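Local structure of foldase protein PrsA 2 (6VJ4) at residues S113-I126 and L130-S144. The protein catalyses the cis-trans isomerisation of peptidyl-prolyl bonds, assists the folding of secreted proteins after they have crossed the membrane, and is important for secretion of the protective antigen. Numbering follows the deposited sequence.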
loop_
_atom_site.group_PDB
_atom_site.type_symbol
_atom_site.label_atom_id
_atom_site.label_comp_id
_atom_site.label_asym_id
_atom_site.label_seq_id
_atom_site.Cartn_x
_atom_site.Cartn_y
_atom_site.Cartn_z
ATOM N N SER A 113 27.802 -11.445 -34.996
ATOM C CA SER A 113 29.011 -11.201 -34.173
ATOM C C SER A 113 28.928 -9.775 -33.658
ATOM O O SER A 113 28.256 -8.936 -34.286
ATOM C CB SER A 113 30.298 -11.404 -34.931
ATOM O OG SER A 113 30.381 -12.739 -35.406
ATOM N N HIS A 114 29.630 -9.470 -32.569
ATOM C CA HIS A 114 29.640 -8.058 -32.139
ATOM C C HIS A 114 30.943 -7.758 -31.405
ATOM O O HIS A 114 31.661 -8.717 -30.967
ATOM C CB HIS A 114 28.446 -7.677 -31.253
ATOM C CG HIS A 114 28.501 -8.132 -29.836
ATOM N ND1 HIS A 114 28.063 -7.322 -28.791
ATOM C CD2 HIS A 114 28.916 -9.289 -29.261
ATOM C CE1 HIS A 114 28.204 -7.977 -27.642
ATOM N NE2 HIS A 114 28.752 -9.178 -27.894
ATOM N N ILE A 115 31.231 -6.471 -31.363
ATOM C CA ILE A 115 32.324 -5.907 -30.535
ATOM C C ILE A 115 31.658 -4.925 -29.579
ATOM O O ILE A 115 30.953 -4.028 -30.080
ATOM C CB ILE A 115 33.365 -5.235 -31.428
ATOM C CG1 ILE A 115 33.943 -6.260 -32.406
ATOM C CG2 ILE A 115 34.420 -4.528 -30.586
ATOM C CD1 ILE A 115 34.792 -5.678 -33.464
ATOM N N LEU A 116 31.855 -5.130 -28.279
ATOM C CA LEU A 116 31.283 -4.247 -27.239
ATOM C C LEU A 116 32.374 -3.360 -26.637
ATOM O O LEU A 116 33.403 -3.894 -26.187
ATOM C CB LEU A 116 30.636 -5.108 -26.159
ATOM C CG LEU A 116 30.118 -4.343 -24.947
ATOM C CD1 LEU A 116 29.048 -3.343 -25.357
ATOM C CD2 LEU A 116 29.563 -5.324 -23.919
ATOM N N VAL A 117 32.155 -2.052 -26.665
ATOM C CA VAL A 117 33.113 -1.083 -26.055
ATOM C C VAL A 117 32.324 -0.082 -25.206
ATOM O O VAL A 117 31.131 0.068 -25.392
ATOM C CB VAL A 117 34.032 -0.386 -27.076
ATOM C CG1 VAL A 117 34.970 -1.373 -27.763
ATOM C CG2 VAL A 117 33.276 0.451 -28.093
ATOM N N SER A 118 32.968 0.550 -24.228
ATOM C CA SER A 118 32.172 1.462 -23.364
ATOM C C SER A 118 32.202 2.887 -23.920
ATOM O O SER A 118 31.268 3.652 -23.639
ATOM C CB SER A 118 32.684 1.411 -21.947
ATOM O OG SER A 118 34.082 1.610 -21.942
ATOM N N ASP A 119 33.240 3.209 -24.683
ATOM C CA ASP A 119 33.471 4.588 -25.185
ATOM C C ASP A 119 32.916 4.679 -26.606
ATOM O O ASP A 119 33.364 3.867 -27.427
ATOM C CB ASP A 119 34.968 4.893 -25.144
ATOM C CG ASP A 119 35.321 6.328 -25.488
ATOM O OD1 ASP A 119 35.142 7.194 -24.612
ATOM O OD2 ASP A 119 35.746 6.567 -26.643
ATOM N N GLU A 120 32.001 5.630 -26.861
ATOM C CA GLU A 120 31.358 5.812 -28.194
ATOM C C GLU A 120 32.412 6.190 -29.247
ATOM O O GLU A 120 32.272 5.735 -30.407
ATOM C CB GLU A 120 30.263 6.879 -28.146
ATOM C CG GLU A 120 29.541 7.070 -29.469
ATOM C CD GLU A 120 28.508 8.185 -29.518
ATOM O OE1 GLU A 120 28.257 8.809 -28.471
ATOM O OE2 GLU A 120 27.961 8.435 -30.610
ATOM N N ASN A 121 33.396 7.023 -28.894
ATOM C CA ASN A 121 34.434 7.359 -29.907
ATOM C C ASN A 121 35.218 6.090 -30.246
ATOM O O ASN A 121 35.579 5.915 -31.415
ATOM C CB ASN A 121 35.422 8.446 -29.460
ATOM C CG ASN A 121 36.310 8.892 -30.609
ATOM O OD1 ASN A 121 35.808 9.307 -31.655
ATOM N ND2 ASN A 121 37.620 8.803 -30.437
ATOM N N GLU A 122 35.475 5.241 -29.249
ATOM C CA GLU A 122 36.211 3.977 -29.514
ATOM C C GLU A 122 35.392 3.111 -30.483
ATOM O O GLU A 122 36.007 2.467 -31.354
ATOM C CB GLU A 122 36.499 3.222 -28.215
ATOM C CG GLU A 122 37.299 1.953 -28.443
ATOM C CD GLU A 122 37.840 1.267 -27.196
ATOM O OE1 GLU A 122 37.881 1.916 -26.124
ATOM O OE2 GLU A 122 38.221 0.085 -27.307
ATOM N N ALA A 123 34.069 3.111 -30.340
ATOM C CA ALA A 123 33.192 2.321 -31.247
ATOM C C ALA A 123 33.252 2.913 -32.655
ATOM O O ALA A 123 33.325 2.147 -33.613
ATOM C CB ALA A 123 31.778 2.281 -30.741
ATOM N N LYS A 124 33.268 4.238 -32.765
ATOM C CA LYS A 124 33.371 4.877 -34.103
ATOM C C LYS A 124 34.730 4.545 -34.730
ATOM O O LYS A 124 34.767 4.280 -35.939
ATOM C CB LYS A 124 33.192 6.389 -33.999
ATOM C CG LYS A 124 31.788 6.862 -33.665
ATOM C CD LYS A 124 31.682 8.369 -33.593
ATOM C CE LYS A 124 30.276 8.845 -33.287
ATOM N NZ LYS A 124 30.218 10.322 -33.155
ATOM N N GLU A 125 35.793 4.538 -33.926
ATOM C CA GLU A 125 37.139 4.251 -34.485
ATOM C C GLU A 125 37.191 2.769 -34.883
ATOM O O GLU A 125 37.804 2.473 -35.924
ATOM C CB GLU A 125 38.223 4.729 -33.523
ATOM C CG GLU A 125 38.321 6.249 -33.447
ATOM C CD GLU A 125 38.619 6.939 -34.773
ATOM O OE1 GLU A 125 37.971 7.958 -35.071
ATOM O OE2 GLU A 125 39.508 6.465 -35.500
ATOM N N ILE A 126 36.509 1.891 -34.140
ATOM C CA ILE A 126 36.469 0.453 -34.543
ATOM C C ILE A 126 35.750 0.335 -35.883
ATOM O O ILE A 126 36.247 -0.392 -36.746
ATOM C CB ILE A 126 35.848 -0.420 -33.437
ATOM C CG1 ILE A 126 36.884 -0.623 -32.330
ATOM C CG2 ILE A 126 35.350 -1.750 -33.981
ATOM C CD1 ILE A 126 36.363 -1.271 -31.102
ATOM N N LEU A 130 37.128 -1.412 -39.442
ATOM C CA LEU A 130 36.422 -2.499 -40.160
ATOM C C LEU A 130 36.060 -2.056 -41.590
ATOM O O LEU A 130 36.114 -2.899 -42.489
ATOM C CB LEU A 130 35.165 -2.865 -39.382
ATOM C CG LEU A 130 35.419 -3.455 -38.000
ATOM C CD1 LEU A 130 34.139 -3.479 -37.175
ATOM C CD2 LEU A 130 36.021 -4.836 -38.118
ATOM N N ASP A 131 35.728 -0.779 -41.784
ATOM C CA ASP A 131 35.313 -0.309 -43.131
ATOM C C ASP A 131 36.490 -0.378 -44.116
ATOM O O ASP A 131 36.214 -0.463 -45.327
ATOM C CB ASP A 131 34.655 1.067 -43.053
ATOM C CG ASP A 131 33.224 1.025 -42.527
ATOM O OD1 ASP A 131 32.642 -0.083 -42.437
ATOM O OD2 ASP A 131 32.683 2.100 -42.248
ATOM N N THR A 132 37.727 -0.380 -43.592
ATOM C CA THR A 132 38.983 -0.458 -44.407
ATOM C C THR A 132 39.290 -1.914 -44.780
ATOM O O THR A 132 40.150 -2.096 -45.638
ATOM C CB THR A 132 40.245 0.062 -43.691
ATOM O OG1 THR A 132 40.776 -0.898 -42.761
ATOM C CG2 THR A 132 40.045 1.396 -43.004
ATOM N N GLY A 133 38.668 -2.887 -44.089
ATOM C CA GLY A 133 38.945 -4.322 -44.316
ATOM C C GLY A 133 39.580 -5.021 -43.117
ATOM O O GLY A 133 39.855 -6.230 -43.221
ATOM N N ALA A 134 39.835 -4.288 -42.035
ATOM C CA ALA A 134 40.418 -4.917 -40.831
ATOM C C ALA A 134 39.604 -6.151 -40.424
ATOM O O ALA A 134 38.355 -6.147 -40.583
ATOM C CB ALA A 134 40.454 -3.905 -39.708
ATOM N N SER A 135 40.274 -7.156 -39.847
ATOM C CA SER A 135 39.583 -8.391 -39.400
ATOM C C SER A 135 38.602 -8.109 -38.244
ATOM O O SER A 135 39.064 -7.635 -37.171
ATOM C CB SER A 135 40.566 -9.438 -38.955
ATOM O OG SER A 135 39.870 -10.506 -38.312
ATOM N N PHE A 136 37.322 -8.413 -38.455
ATOM C CA PHE A 136 36.310 -8.301 -37.371
ATOM C C PHE A 136 36.683 -9.228 -36.205
ATOM O O PHE A 136 36.673 -8.810 -35.015
ATOM C CB PHE A 136 34.920 -8.626 -37.918
ATOM C CG PHE A 136 33.812 -8.229 -36.989
ATOM C CD1 PHE A 136 33.575 -8.930 -35.816
ATOM C CD2 PHE A 136 33.018 -7.128 -37.277
ATOM C CE1 PHE A 136 32.571 -8.535 -34.944
ATOM C CE2 PHE A 136 32.012 -6.747 -36.406
ATOM C CZ PHE A 136 31.799 -7.440 -35.244
ATOM N N GLU A 137 37.067 -10.457 -36.537
ATOM C CA GLU A 137 37.360 -11.451 -35.472
ATOM C C GLU A 137 38.562 -10.993 -34.643
ATOM O O GLU A 137 38.519 -11.114 -33.392
ATOM C CB GLU A 137 37.535 -12.819 -36.127
ATOM C CG GLU A 137 36.249 -13.307 -36.810
ATOM C CD GLU A 137 35.664 -12.472 -37.959
ATOM O OE1 GLU A 137 36.424 -12.070 -38.863
ATOM O OE2 GLU A 137 34.419 -12.221 -37.953
ATOM N N GLU A 138 39.620 -10.530 -35.297
ATOM C CA GLU A 138 40.822 -10.123 -34.527
ATOM C C GLU A 138 40.522 -8.866 -33.707
ATOM O O GLU A 138 41.051 -8.759 -32.560
ATOM C CB GLU A 138 42.034 -9.970 -35.454
ATOM C CG GLU A 138 42.472 -11.295 -36.049
ATOM C CD GLU A 138 42.921 -12.317 -35.016
ATOM O OE1 GLU A 138 43.572 -11.915 -34.034
ATOM O OE2 GLU A 138 42.572 -13.503 -35.161
ATOM N N LEU A 139 39.776 -7.909 -34.262
ATOM C CA LEU A 139 39.447 -6.703 -33.459
ATOM C C LEU A 139 38.557 -7.092 -32.283
ATOM O O LEU A 139 38.708 -6.495 -31.220
ATOM C CB LEU A 139 38.745 -5.645 -34.311
ATOM C CG LEU A 139 39.621 -4.625 -35.000
ATOM C CD1 LEU A 139 38.751 -3.740 -35.875
ATOM C CD2 LEU A 139 40.407 -3.784 -33.986
ATOM N N ALA A 140 37.678 -8.067 -32.456
ATOM C CA ALA A 140 36.823 -8.484 -31.332
ATOM C C ALA A 140 37.692 -9.132 -30.252
ATOM O O ALA A 140 37.488 -8.851 -29.070
ATOM C CB ALA A 140 35.762 -9.436 -31.805
ATOM N N LYS A 141 38.627 -9.968 -30.679
ATOM C CA LYS A 141 39.502 -10.672 -29.708
ATOM C C LYS A 141 40.338 -9.659 -28.930
ATOM O O LYS A 141 40.648 -9.915 -27.734
ATOM C CB LYS A 141 40.353 -11.701 -30.446
ATOM C CG LYS A 141 39.581 -12.939 -30.871
ATOM C CD LYS A 141 40.419 -14.101 -31.347
ATOM C CE LYS A 141 41.371 -13.760 -32.464
ATOM N NZ LYS A 141 42.183 -14.935 -32.872
ATOM N N GLN A 142 40.700 -8.550 -29.561
ATOM C CA GLN A 142 41.544 -7.556 -28.886
ATOM C C GLN A 142 40.697 -6.573 -28.075
ATOM O O GLN A 142 41.072 -6.314 -26.917
ATOM C CB GLN A 142 42.426 -6.804 -29.897
ATOM C CG GLN A 142 43.307 -5.731 -29.261
ATOM C CD GLN A 142 44.248 -6.350 -28.253
ATOM O OE1 GLN A 142 44.799 -7.421 -28.497
ATOM N NE2 GLN A 142 44.386 -5.710 -27.098
ATOM N N GLU A 143 39.604 -6.051 -28.642
ATOM C CA GLU A 143 38.923 -4.878 -28.027
ATOM C C GLU A 143 37.574 -5.185 -27.398
ATOM O O GLU A 143 37.112 -4.318 -26.595
ATOM C CB GLU A 143 38.636 -3.829 -29.110
ATOM C CG GLU A 143 39.869 -3.350 -29.842
ATOM C CD GLU A 143 40.841 -2.555 -28.999
ATOM O OE1 GLU A 143 40.466 -2.176 -27.873
ATOM O OE2 GLU A 143 41.975 -2.330 -29.470
ATOM N N SER A 144 36.946 -6.328 -27.714
ATOM C CA SER A 144 35.578 -6.492 -27.164
ATOM C C SER A 144 35.596 -6.676 -25.648
ATOM O O SER A 144 36.463 -7.419 -25.139
ATOM C CB SER A 144 34.824 -7.609 -27.807
ATOM O OG SER A 144 33.489 -7.596 -27.335
HETATM O O HOH W 1 32.976 -13.052 -35.797
HETATM O O HOH W 2 32.577 -9.769 -28.601
HETATM O O HOH W 3 38.006 -2.206 -25.413
#
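I115 lies over one face of the F136 ring: its CD1 is 4.0 Å from the ring centroid and sits above the plane, which identifies a CH-pi contact offset toward the rim. I115 CG1 is 3.7 Å from both F136 CE1 and A140 CB, while CD1 also reaches L139 CB. With CG1 placed anti to the carbonyl carbon and CD1 extended beyond it, the longer branch of the isoleucine is sent over the ring. H114 CA meets the edge of the ring in its plane, so the strand backbone borders the aromatic as well.

S144, just past helix 136-143, ties that end of the helix to the strand. Its OG, anti to the backbone N, accepts from L116 N at 3.1 Å in a nearly straight bond (177°). Three further links hold this corner: a water joins S144 OG to H114 O, S144 OG is also bonded to D146 N, and L116 pairs with Q145 through the backbone.

I126 and L130 pack one turn apart along the same helix, with L130 N bonded to I126 O at 3.0 Å and I126 CG2 lying 3.8 Å from L130 CD1. I126 CD1 reaches helix 136-143 itself, at E143 CB. Farther out, E122 OE2 and E143 OE1 approach to 3.2 Å with carboxylate planes 87° apart. These two oxygens are not hydrogen-bonded to each other and would repel if both groups are ionised; a water within hydrogen-bonding distance of E122 OE2 and E143 O may ease this.

H114 CB points away from 130-144, and its ND1 and NE2 bond to H191 and D146. Helical segments 120-126 and 136-143 run 156° apart, nearly antiparallel. Strand 110-117 followed by helices 120-131, 136-143 and 147-150 forms the opening of the beta-alpha3-beta-alpha-beta2 fold of parvulin-type PPIase domains.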